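Local coordinates for carboxylesterase (Ferroplasma acidiphilum, PDB 3WJ2), which probably hydrolyses carboxylic esters, as an alpha/beta-hydrolase-fold enzyme of an archaeon adapted to low pH, at residues D96-F101 against N295-V300; R116-H121 against N215-N220; D132-I137 against G148-A153. All blocks are in the same frame, centred on the assembly; numbering follows the deposited sequence.

Contact 1. Residues D96-F101 against N295-V300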
loop_
_atom_site.group_PDB
_atom_site.type_symbol
_atom_site.label_atom_id
_atom_site.label_comp_id
_atom_site.label_asym_id
_atom_site.label_seq_id
_atom_site.Cartn_x
_atom_site.Cartn_y
_atom_site.Cartn_z
ATOM N N ASP B 96 -35.130 2.344 3.236
ATOM C CA ASP B 96 -36.086 1.797 2.347
ATOM C C ASP B 96 -35.746 1.971 0.834
ATOM O O ASP B 96 -35.956 1.046 0.029
ATOM C CB ASP B 96 -37.419 2.554 2.717
ATOM C CG ASP B 96 -38.650 1.942 2.015
ATOM O OD1 ASP B 96 -39.147 0.846 2.395
ATOM O OD2 ASP B 96 -39.025 2.583 0.973
ATOM N N ASN B 97 -35.201 3.126 0.434
ATOM C CA ASN B 97 -34.852 3.346 -0.981
ATOM C C ASN B 97 -33.773 2.244 -1.379
ATOM O O ASN B 97 -33.934 1.618 -2.417
ATOM C CB ASN B 97 -34.236 4.702 -1.265
ATOM C CG ASN B 97 -35.310 5.805 -1.425
ATOM O OD1 ASN B 97 -36.482 5.593 -1.030
ATOM N ND2 ASN B 97 -34.920 6.921 -1.970
ATOM N N TYR B 98 -32.813 2.027 -0.474
ATOM C CA TYR B 98 -31.745 1.085 -0.790
ATOM C C TYR B 98 -32.251 -0.378 -0.857
ATOM O O TYR B 98 -31.949 -1.131 -1.772
ATOM C CB TYR B 98 -30.681 1.248 0.270
ATOM C CG TYR B 98 -29.567 0.177 0.219
ATOM C CD1 TYR B 98 -28.488 0.321 -0.646
ATOM C CD2 TYR B 98 -29.599 -0.751 1.226
ATOM C CE1 TYR B 98 -27.481 -0.724 -0.641
ATOM C CE2 TYR B 98 -28.632 -1.714 1.262
ATOM C CZ TYR B 98 -27.612 -1.620 0.398
ATOM O OH TYR B 98 -26.546 -2.526 0.421
ATOM N N CYS B 99 -33.089 -0.793 0.115
ATOM C CA CYS B 99 -33.637 -2.117 0.087
ATOM C C CYS B 99 -34.518 -2.415 -1.117
ATOM O O CYS B 99 -34.481 -3.453 -1.691
ATOM C CB CYS B 99 -34.351 -2.420 1.390
ATOM S SG CYS B 99 -33.105 -2.748 2.728
ATOM N N ARG B 100 -35.331 -1.398 -1.472
ATOM C CA ARG B 100 -36.027 -1.483 -2.758
ATOM C C ARG B 100 -35.111 -1.739 -3.968
ATOM O O ARG B 100 -35.397 -2.613 -4.759
ATOM C CB ARG B 100 -36.823 -0.185 -2.989
ATOM C CG ARG B 100 -38.101 -0.086 -2.069
ATOM C CD ARG B 100 -38.517 1.347 -2.223
ATOM N NE ARG B 100 -39.798 1.601 -1.553
ATOM C CZ ARG B 100 -41.001 1.532 -2.141
ATOM N NH1 ARG B 100 -41.174 1.208 -3.435
ATOM N NH2 ARG B 100 -42.081 1.777 -1.380
ATOM N N PHE B 101 -33.993 -1.006 -4.039
ATOM C CA PHE B 101 -33.049 -1.225 -5.094
ATOM C C PHE B 101 -32.419 -2.600 -5.060
ATOM O O PHE B 101 -32.314 -3.241 -6.081
ATOM C CB PHE B 101 -31.982 -0.111 -4.991
ATOM C CG PHE B 101 -30.947 -0.161 -6.109
ATOM C CD1 PHE B 101 -31.312 0.222 -7.417
ATOM C CD2 PHE B 101 -29.646 -0.586 -5.890
ATOM C CE1 PHE B 101 -30.394 0.235 -8.442
ATOM C CE2 PHE B 101 -28.723 -0.618 -6.948
ATOM C CZ PHE B 101 -29.103 -0.193 -8.223
ATOM N N ASN B 295 -23.195 0.755 -9.644
ATOM C CA ASN B 295 -22.797 -0.392 -10.439
ATOM C C ASN B 295 -22.213 -1.513 -9.503
ATOM O O ASN B 295 -22.472 -2.677 -9.801
ATOM C CB ASN B 295 -21.775 -0.000 -11.443
ATOM C CG ASN B 295 -22.408 0.663 -12.621
ATOM O OD1 ASN B 295 -21.907 1.722 -13.079
ATOM N ND2 ASN B 295 -23.473 0.110 -13.098
ATOM N N ILE B 296 -21.483 -1.162 -8.475
ATOM C CA ILE B 296 -20.956 -2.232 -7.517
ATOM C C ILE B 296 -22.111 -2.902 -6.843
ATOM O O ILE B 296 -22.130 -4.166 -6.742
ATOM C CB ILE B 296 -19.920 -1.613 -6.553
ATOM C CG1 ILE B 296 -18.680 -1.307 -7.349
ATOM C CG2 ILE B 296 -19.641 -2.530 -5.288
ATOM C CD1 ILE B 296 -17.743 -0.348 -6.551
ATOM N N VAL B 297 -23.092 -2.119 -6.357
ATOM C CA VAL B 297 -24.249 -2.745 -5.732
ATOM C C VAL B 297 -25.010 -3.614 -6.751
ATOM O O VAL B 297 -25.445 -4.712 -6.433
ATOM C CB VAL B 297 -25.194 -1.660 -5.130
ATOM C CG1 VAL B 297 -26.513 -2.374 -4.602
ATOM C CG2 VAL B 297 -24.516 -0.880 -4.052
ATOM N N LYS B 298 -25.255 -3.125 -7.995
ATOM C CA LYS B 298 -25.897 -3.951 -9.029
ATOM C C LYS B 298 -25.156 -5.277 -9.316
ATOM O O LYS B 298 -25.748 -6.351 -9.470
ATOM C CB LYS B 298 -25.950 -3.159 -10.362
ATOM C CG LYS B 298 -27.006 -2.170 -10.381
ATOM C CD LYS B 298 -26.915 -1.255 -11.698
ATOM C CE LYS B 298 -27.058 -1.977 -12.907
ATOM N NZ LYS B 298 -27.338 -0.845 -13.881
ATOM N N MET B 299 -23.789 -5.197 -9.341
ATOM C CA MET B 299 -22.905 -6.355 -9.597
ATOM C C MET B 299 -23.250 -7.416 -8.506
ATOM O O MET B 299 -23.457 -8.585 -8.829
ATOM C CB MET B 299 -21.408 -5.947 -9.497
ATOM C CG MET B 299 -20.955 -5.448 -10.770
ATOM S SD MET B 299 -19.186 -4.890 -10.269
ATOM C CE MET B 299 -19.018 -5.050 -11.928
ATOM N N VAL B 300 -23.220 -7.023 -7.282
ATOM C CA VAL B 300 -23.452 -7.949 -6.164
ATOM C C VAL B 300 -24.872 -8.475 -6.213
ATOM O O VAL B 300 -25.110 -9.687 -6.143
ATOM C CB VAL B 300 -23.136 -7.256 -4.844
ATOM C CG1 VAL B 300 -23.557 -8.162 -3.704
ATOM C CG2 VAL B 300 -21.588 -6.982 -4.768
#

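Contact 2. Residues R116-H121 against N215-N220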
loop_
_atom_site.group_PDB
_atom_site.type_symbol
_atom_site.label_atom_id
_atom_site.label_comp_id
_atom_site.label_asym_id
_atom_site.label_seq_id
_atom_site.Cartn_x
_atom_site.Cartn_y
_atom_site.Cartn_z
ATOM N N ARG B 116 -32.127 -4.175 17.593
ATOM C CA ARG B 116 -32.122 -3.156 18.703
ATOM C C ARG B 116 -30.783 -2.398 18.659
ATOM O O ARG B 116 -29.688 -2.973 18.370
ATOM C CB ARG B 116 -32.360 -3.831 20.029
ATOM C CG ARG B 116 -33.849 -4.340 20.072
ATOM C CD ARG B 116 -34.084 -5.198 21.343
ATOM N NE ARG B 116 -33.214 -6.379 21.308
ATOM C CZ ARG B 116 -32.992 -7.226 22.312
ATOM N NH1 ARG B 116 -33.627 -6.917 23.482
ATOM N NH2 ARG B 116 -32.174 -8.269 22.196
ATOM N N LEU B 117 -30.853 -1.106 18.983
ATOM C CA LEU B 117 -29.734 -0.217 18.810
ATOM C C LEU B 117 -29.145 0.217 20.148
ATOM O O LEU B 117 -29.792 0.300 21.180
ATOM C CB LEU B 117 -30.171 1.065 18.013
ATOM C CG LEU B 117 -30.738 0.684 16.672
ATOM C CD1 LEU B 117 -31.444 2.012 16.076
ATOM C CD2 LEU B 117 -29.624 0.185 15.766
ATOM N N ALA B 118 -27.843 0.535 20.085
ATOM C CA ALA B 118 -27.058 0.955 21.241
ATOM C C ALA B 118 -27.085 2.480 21.322
ATOM O O ALA B 118 -27.411 3.169 20.310
ATOM C CB ALA B 118 -25.602 0.524 20.985
ATOM N N PRO B 119 -26.835 3.023 22.546
ATOM C CA PRO B 119 -26.427 2.353 23.788
ATOM C C PRO B 119 -27.586 1.867 24.626
ATOM O O PRO B 119 -27.321 1.214 25.666
ATOM C CB PRO B 119 -25.693 3.500 24.571
ATOM C CG PRO B 119 -26.505 4.709 24.105
ATOM C CD PRO B 119 -26.790 4.493 22.654
ATOM N N GLU B 120 -28.828 2.127 24.171
ATOM C CA GLU B 120 -29.939 1.655 24.963
ATOM C C GLU B 120 -29.900 0.145 25.065
ATOM O O GLU B 120 -30.277 -0.423 26.094
ATOM C CB GLU B 120 -31.276 2.161 24.430
ATOM C CG GLU B 120 -31.428 3.694 24.418
ATOM C CD GLU B 120 -30.913 4.398 23.135
ATOM O OE1 GLU B 120 -31.275 5.585 22.935
ATOM O OE2 GLU B 120 -30.206 3.772 22.315
ATOM N N HIS B 121 -29.416 -0.489 23.997
ATOM C CA HIS B 121 -29.340 -1.931 23.910
ATOM C C HIS B 121 -27.894 -2.249 23.460
ATOM O O HIS B 121 -27.540 -2.049 22.274
ATOM C CB HIS B 121 -30.355 -2.535 22.943
ATOM C CG HIS B 121 -31.758 -2.193 23.275
ATOM N ND1 HIS B 121 -32.496 -2.874 24.219
ATOM C CD2 HIS B 121 -32.545 -1.212 22.792
ATOM C CE1 HIS B 121 -33.681 -2.282 24.325
ATOM N NE2 HIS B 121 -33.730 -1.272 23.483
ATOM N N ASN B 215 -17.645 2.273 21.581
ATOM C CA ASN B 215 -17.902 2.427 23.002
ATOM C C ASN B 215 -19.412 2.404 23.293
ATOM O O ASN B 215 -19.784 1.960 24.390
ATOM C CB ASN B 215 -17.299 3.731 23.528
ATOM C CG ASN B 215 -15.750 3.675 23.658
ATOM O OD1 ASN B 215 -15.126 2.611 23.643
ATOM N ND2 ASN B 215 -15.143 4.846 23.732
ATOM N N MET B 216 -20.269 2.915 22.390
ATOM C CA MET B 216 -21.687 2.845 22.649
ATOM C C MET B 216 -22.226 1.419 22.585
ATOM O O MET B 216 -23.151 1.064 23.329
ATOM C CB MET B 216 -22.555 3.709 21.701
ATOM C CG MET B 216 -22.340 5.252 21.778
ATOM S SD MET B 216 -22.791 5.852 23.440
ATOM C CE MET B 216 -22.180 7.524 23.330
ATOM N N TYR B 217 -21.660 0.599 21.716
ATOM C CA TYR B 217 -22.170 -0.767 21.520
ATOM C C TYR B 217 -21.633 -1.750 22.589
ATOM O O TYR B 217 -22.364 -2.626 23.047
ATOM C CB TYR B 217 -21.744 -1.257 20.120
ATOM C CG TYR B 217 -22.282 -2.618 19.654
ATOM C CD1 TYR B 217 -23.623 -3.000 19.872
ATOM C CD2 TYR B 217 -21.404 -3.509 18.996
ATOM C CE1 TYR B 217 -24.124 -4.297 19.379
ATOM C CE2 TYR B 217 -21.922 -4.800 18.545
ATOM C CZ TYR B 217 -23.169 -5.152 18.770
ATOM O OH TYR B 217 -23.559 -6.343 18.257
ATOM N N SER B 218 -20.373 -1.604 22.943
ATOM C CA SER B 218 -19.791 -2.576 23.895
ATOM C C SER B 218 -20.331 -2.252 25.265
ATOM O O SER B 218 -20.631 -1.059 25.563
ATOM C CB SER B 218 -18.252 -2.496 23.844
ATOM O OG SER B 218 -17.773 -1.204 24.365
ATOM N N LYS B 219 -20.511 -3.284 26.078
ATOM C CA LYS B 219 -20.769 -3.074 27.519
ATOM C C LYS B 219 -19.483 -2.639 28.252
ATOM O O LYS B 219 -19.488 -1.725 29.097
ATOM C CB LYS B 219 -21.270 -4.353 28.094
ATOM C CG LYS B 219 -22.747 -4.458 28.062
ATOM C CD LYS B 219 -23.153 -5.494 29.080
ATOM C CE LYS B 219 -24.668 -5.525 29.227
ATOM N NZ LYS B 219 -25.301 -4.229 29.679
ATOM N N ASN B 220 -18.365 -3.277 27.911
ATOM C CA ASN B 220 -17.063 -2.745 28.300
ATOM C C ASN B 220 -16.102 -2.871 27.113
ATOM O O ASN B 220 -16.167 -3.880 26.357
ATOM C CB ASN B 220 -16.524 -3.569 29.445
ATOM C CG ASN B 220 -16.418 -5.046 29.064
ATOM O OD1 ASN B 220 -15.419 -5.489 28.451
ATOM N ND2 ASN B 220 -17.468 -5.802 29.381
#

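Contact 3. Residues D132-I137 against G148-A153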
loop_
_atom_site.group_PDB
_atom_site.type_symbol
_atom_site.label_atom_id
_atom_site.label_comp_id
_atom_site.label_asym_id
_atom_site.label_seq_id
_atom_site.Cartn_x
_atom_site.Cartn_y
_atom_site.Cartn_z
ATOM N N ASP B 132 -31.074 -14.650 16.153
ATOM C CA ASP B 132 -32.428 -15.155 16.443
ATOM C C ASP B 132 -33.389 -14.880 15.296
ATOM O O ASP B 132 -34.232 -15.774 15.002
ATOM C CB ASP B 132 -32.957 -14.573 17.754
ATOM C CG ASP B 132 -32.222 -15.117 18.969
ATOM O OD1 ASP B 132 -31.548 -16.210 18.957
ATOM O OD2 ASP B 132 -32.355 -14.464 20.020
ATOM N N SER B 133 -33.277 -13.714 14.594
ATOM C CA SER B 133 -34.234 -13.471 13.521
ATOM C C SER B 133 -34.004 -14.426 12.355
ATOM O O SER B 133 -34.931 -14.828 11.675
ATOM C CB SER B 133 -34.308 -11.975 13.046
ATOM O OG SER B 133 -33.007 -11.577 12.571
ATOM N N PHE B 134 -32.694 -14.781 12.064
ATOM C CA PHE B 134 -32.396 -15.705 11.010
ATOM C C PHE B 134 -33.084 -17.044 11.340
ATOM O O PHE B 134 -33.734 -17.598 10.469
ATOM C CB PHE B 134 -30.846 -15.851 10.840
ATOM C CG PHE B 134 -30.512 -17.066 9.998
ATOM C CD1 PHE B 134 -30.851 -17.093 8.639
ATOM C CD2 PHE B 134 -30.016 -18.243 10.615
ATOM C CE1 PHE B 134 -30.637 -18.262 7.845
ATOM C CE2 PHE B 134 -29.832 -19.392 9.802
ATOM C CZ PHE B 134 -30.177 -19.392 8.464
ATOM N N HIS B 135 -32.866 -17.481 12.576
ATOM C CA HIS B 135 -33.450 -18.803 12.900
ATOM C C HIS B 135 -34.941 -18.749 12.943
ATOM O O HIS B 135 -35.620 -19.733 12.511
ATOM C CB HIS B 135 -32.805 -19.365 14.172
ATOM C CG HIS B 135 -31.435 -19.920 13.940
ATOM N ND1 HIS B 135 -31.192 -21.071 13.206
ATOM C CD2 HIS B 135 -30.222 -19.391 14.223
ATOM C CE1 HIS B 135 -29.884 -21.266 13.140
ATOM N NE2 HIS B 135 -29.269 -20.270 13.770
ATOM N N TYR B 136 -35.520 -17.649 13.393
ATOM C CA TYR B 136 -37.005 -17.515 13.398
ATOM C C TYR B 136 -37.576 -17.605 11.994
ATOM O O TYR B 136 -38.548 -18.393 11.745
ATOM C CB TYR B 136 -37.357 -16.213 14.079
ATOM C CG TYR B 136 -38.844 -15.875 14.209
ATOM C CD1 TYR B 136 -39.487 -15.913 15.418
ATOM C CD2 TYR B 136 -39.499 -15.305 13.124
ATOM C CE1 TYR B 136 -40.831 -15.475 15.510
ATOM C CE2 TYR B 136 -40.803 -14.868 13.207
ATOM C CZ TYR B 136 -41.463 -14.960 14.412
ATOM O OH TYR B 136 -42.803 -14.450 14.488
ATOM N N ILE B 137 -37.027 -16.811 11.069
ATOM C CA ILE B 137 -37.521 -16.849 9.710
ATOM C C ILE B 137 -37.244 -18.164 9.029
ATOM O O ILE B 137 -38.104 -18.667 8.271
ATOM C CB ILE B 137 -37.018 -15.630 8.895
ATOM C CG1 ILE B 137 -37.591 -14.387 9.571
ATOM C CG2 ILE B 137 -37.558 -15.702 7.444
ATOM C CD1 ILE B 137 -36.795 -13.055 9.248
ATOM N N GLY B 148 -37.665 -21.417 -1.003
ATOM C CA GLY B 148 -36.284 -21.806 -1.305
ATOM C C GLY B 148 -35.364 -21.474 -0.140
ATOM O O GLY B 148 -35.693 -21.767 1.040
ATOM N N ARG B 149 -34.227 -20.876 -0.488
ATOM C CA ARG B 149 -33.107 -20.731 0.484
ATOM C C ARG B 149 -33.082 -19.355 1.066
ATOM O O ARG B 149 -33.788 -18.463 0.582
ATOM C CB ARG B 149 -31.737 -21.000 -0.163
ATOM C CG ARG B 149 -31.584 -22.450 -0.734
ATOM C CD ARG B 149 -30.142 -22.859 -1.215
ATOM N NE ARG B 149 -30.027 -24.293 -1.560
ATOM C CZ ARG B 149 -30.136 -24.798 -2.797
ATOM N NH1 ARG B 149 -30.399 -24.004 -3.829
ATOM N NH2 ARG B 149 -29.999 -26.124 -3.027
ATOM N N ILE B 150 -32.408 -19.216 2.216
ATOM C CA ILE B 150 -32.267 -17.919 2.936
ATOM C C ILE B 150 -30.827 -17.619 3.159
ATOM O O ILE B 150 -30.114 -18.464 3.760
ATOM C CB ILE B 150 -33.014 -18.025 4.257
ATOM C CG1 ILE B 150 -34.518 -18.360 3.982
ATOM C CG2 ILE B 150 -32.922 -16.685 5.032
ATOM C CD1 ILE B 150 -35.276 -18.605 5.281
ATOM N N GLY B 151 -30.412 -16.420 2.696
ATOM C CA GLY B 151 -29.023 -15.890 3.012
ATOM C C GLY B 151 -29.173 -14.676 3.911
ATOM O O GLY B 151 -30.262 -14.286 4.296
ATOM N N VAL B 152 -28.010 -14.177 4.288
ATOM C CA VAL B 152 -27.974 -12.987 5.156
ATOM C C VAL B 152 -27.050 -11.973 4.563
ATOM O O VAL B 152 -26.136 -12.309 3.820
ATOM C CB VAL B 152 -27.566 -13.287 6.604
ATOM C CG1 VAL B 152 -28.638 -14.196 7.277
ATOM C CG2 VAL B 152 -26.157 -13.982 6.702
ATOM N N ALA B 153 -27.319 -10.694 4.890
ATOM C CA ALA B 153 -26.526 -9.623 4.258
ATOM C C ALA B 153 -26.570 -8.398 5.126
ATOM O O ALA B 153 -27.481 -8.279 5.968
ATOM C CB ALA B 153 -27.143 -9.330 2.904
#

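Contact 1. Residues D96-F101 against N295-V300
Phe101 and Tyr98 on helix 96-106 face Val297 and Lys298 on helix 291-303, two helices that lie side by side on one face of the central sheet of the alpha/beta-hydrolase fold. The short helical segments run 47° apart, with their axes no closer than 11.9 Å, a separation that small side chains could not span; a large aromatic does it here. With CG anti to the backbone N (chi1 -176°), Phe101 holds its ring out toward the other helix. Val297 CG1 meets that ring at its edge, near the ring plane, lying 3.7 Å from Phe101 CE2. At the far end of the same ring, Phe101 CZ comes within 3.6 Å of Lys298 CG, so the lysine contributes its aliphatic stem. Its chain then bends at chi3, and the ammonium forms a salt bridge with Asp306 of the second subunit. This division of labour suits a lysine at the margin of an apolar patch. Tyr98 adds a looser contact, its CE1 standing 4.4 Å from Val297 CG1, while its hydroxyl is hydrogen-bonded to that of Tyr81. One turn apart on the side of helix 96-106 that faces elsewhere, Arg100 NE donates to Asp96 OD2 in a salt bridge of 2.8 Å; the oxygen lies close to the guanidinium plane, and the N-H comes to its syn side, tilted out of the carboxylate plane. Asp96 OD1 also pairs with Arg68. Phe101 stacks on Phe287 as well, Tyr98 reaches Phe183 on strand 180-183, and Val300 settles on strands 180-183 and 243-248, which places both helices directly against the sheet.

Contact 2. Residues R116-H121 against N215-N220
Ala118 and Pro119 pack against the last helical turn at Met216 and Tyr217, an apolar, partly buried contact between the loop that follows strand 109-113 and the C-terminal end of helix 207-217. No hydrogen bond crosses it. The two backbones come close, Pro119 CA lying 4.9 Å from Met216 CA, and the small methyl of Ala118 suits so narrow a gap: its CB sits 3.4 Å from Met216 O and 3.7 Å from Tyr217 CA. The same methyl approaches the edge of the Tyr217 ring at CD1, near the ring plane. Pro119 follows a cis peptide bond, and its pyrrolidine ring lies alongside the Met216 side chain, with SD 3.9 Å from both Pro119 CB and CG. Methionine fits this partner because its flexible chain, bent at chi2 (-63°), can bring the polarisable sulfur against the proline carbons. The sequence Arg-Leu-Ala-Pro-Glu-His of 116-121 is a familiar one in esterases of the hormone-sensitive lipase family, and in such relatives the region of helix 207-217 belongs to the cap that, with N-terminal helices, roofs the catalytic domain. Consistent with that, Pro119 and Met216 both touch Pro29 at the start of helix 29-43. Met216 O also receives a weak CA-H...O contact from Pro119 CA, 3.6 Å away, and a hydrogen bond from Lys122 NZ. Lys122 binds Ser218 O too, its positive charge probably favourable beside carbonyls at a helix C terminus. Farther inside, the Tyr217 ring stacks on Phe87.

Contact 3. Residues D132-I137 against G148-A153
Phe134 is the long arm by which helix 125-139 reaches Ile150 and Val152 on strand 150-155. Its CB does not aim at the strand; setting CG anti to the backbone N (chi1 165°) swings the ring there. From CG the ring divides. On one side CD1 lies 3.9 Å from Val152 CG1, and CE1, one bond farther out, is 4.0 Å from Ile150 CG2, a methyl placed at the ring edge near its plane. On the other side CD2 sits over the centre of the His135 imidazole, 3.7 Å above its plane. A flat aromatic suits this position, since two neighbouring ring carbons, CD1 and CE1, can touch two beta-branched residues whose side chains point to the same face of the strand. Beside it, Ile137 brings CG2 to 4.3 Å from Ile150 CD1, a slacker aliphatic contact. With an alanine in place of Phe134, Ile150 CG2 and Val152 CG1 would probably lose the ring carbons that pack on them, opening a gap between helix and strand. Helix and strand run nearly antiparallel, at 160°, as expected in a beta-alpha-beta crossover: the chain leaves strand 109-113, passes through this helix and returns in strand 150-155 beyond strand 78-82. Phe134 and Ile150 both rest on Leu80 of that intervening strand, and Cys169 of helix 157-172 flanks Phe134 on the same face of the sheet.

Overall arrangement
From the N terminus, the chain passes the first helices and strands 52-60, 63-71 and 78-82, then opens its longest loop at helix 96-106, which contact 1 closes only at helix 291-303. Within that span, contact 2 opens just after strand 109-113 and closes at the end of helix 207-217; contact 3, nested inside it, joins helix 125-139 to the next strand, 150-155. None of the three cross. Contacts 1 and 2, their centres about 28 Å apart, stand on opposite sides of the chain's centre: one pairs two helices on the sheet, the other holds a probable cap helix to a loop, while contact 3 seats a helix on a strand.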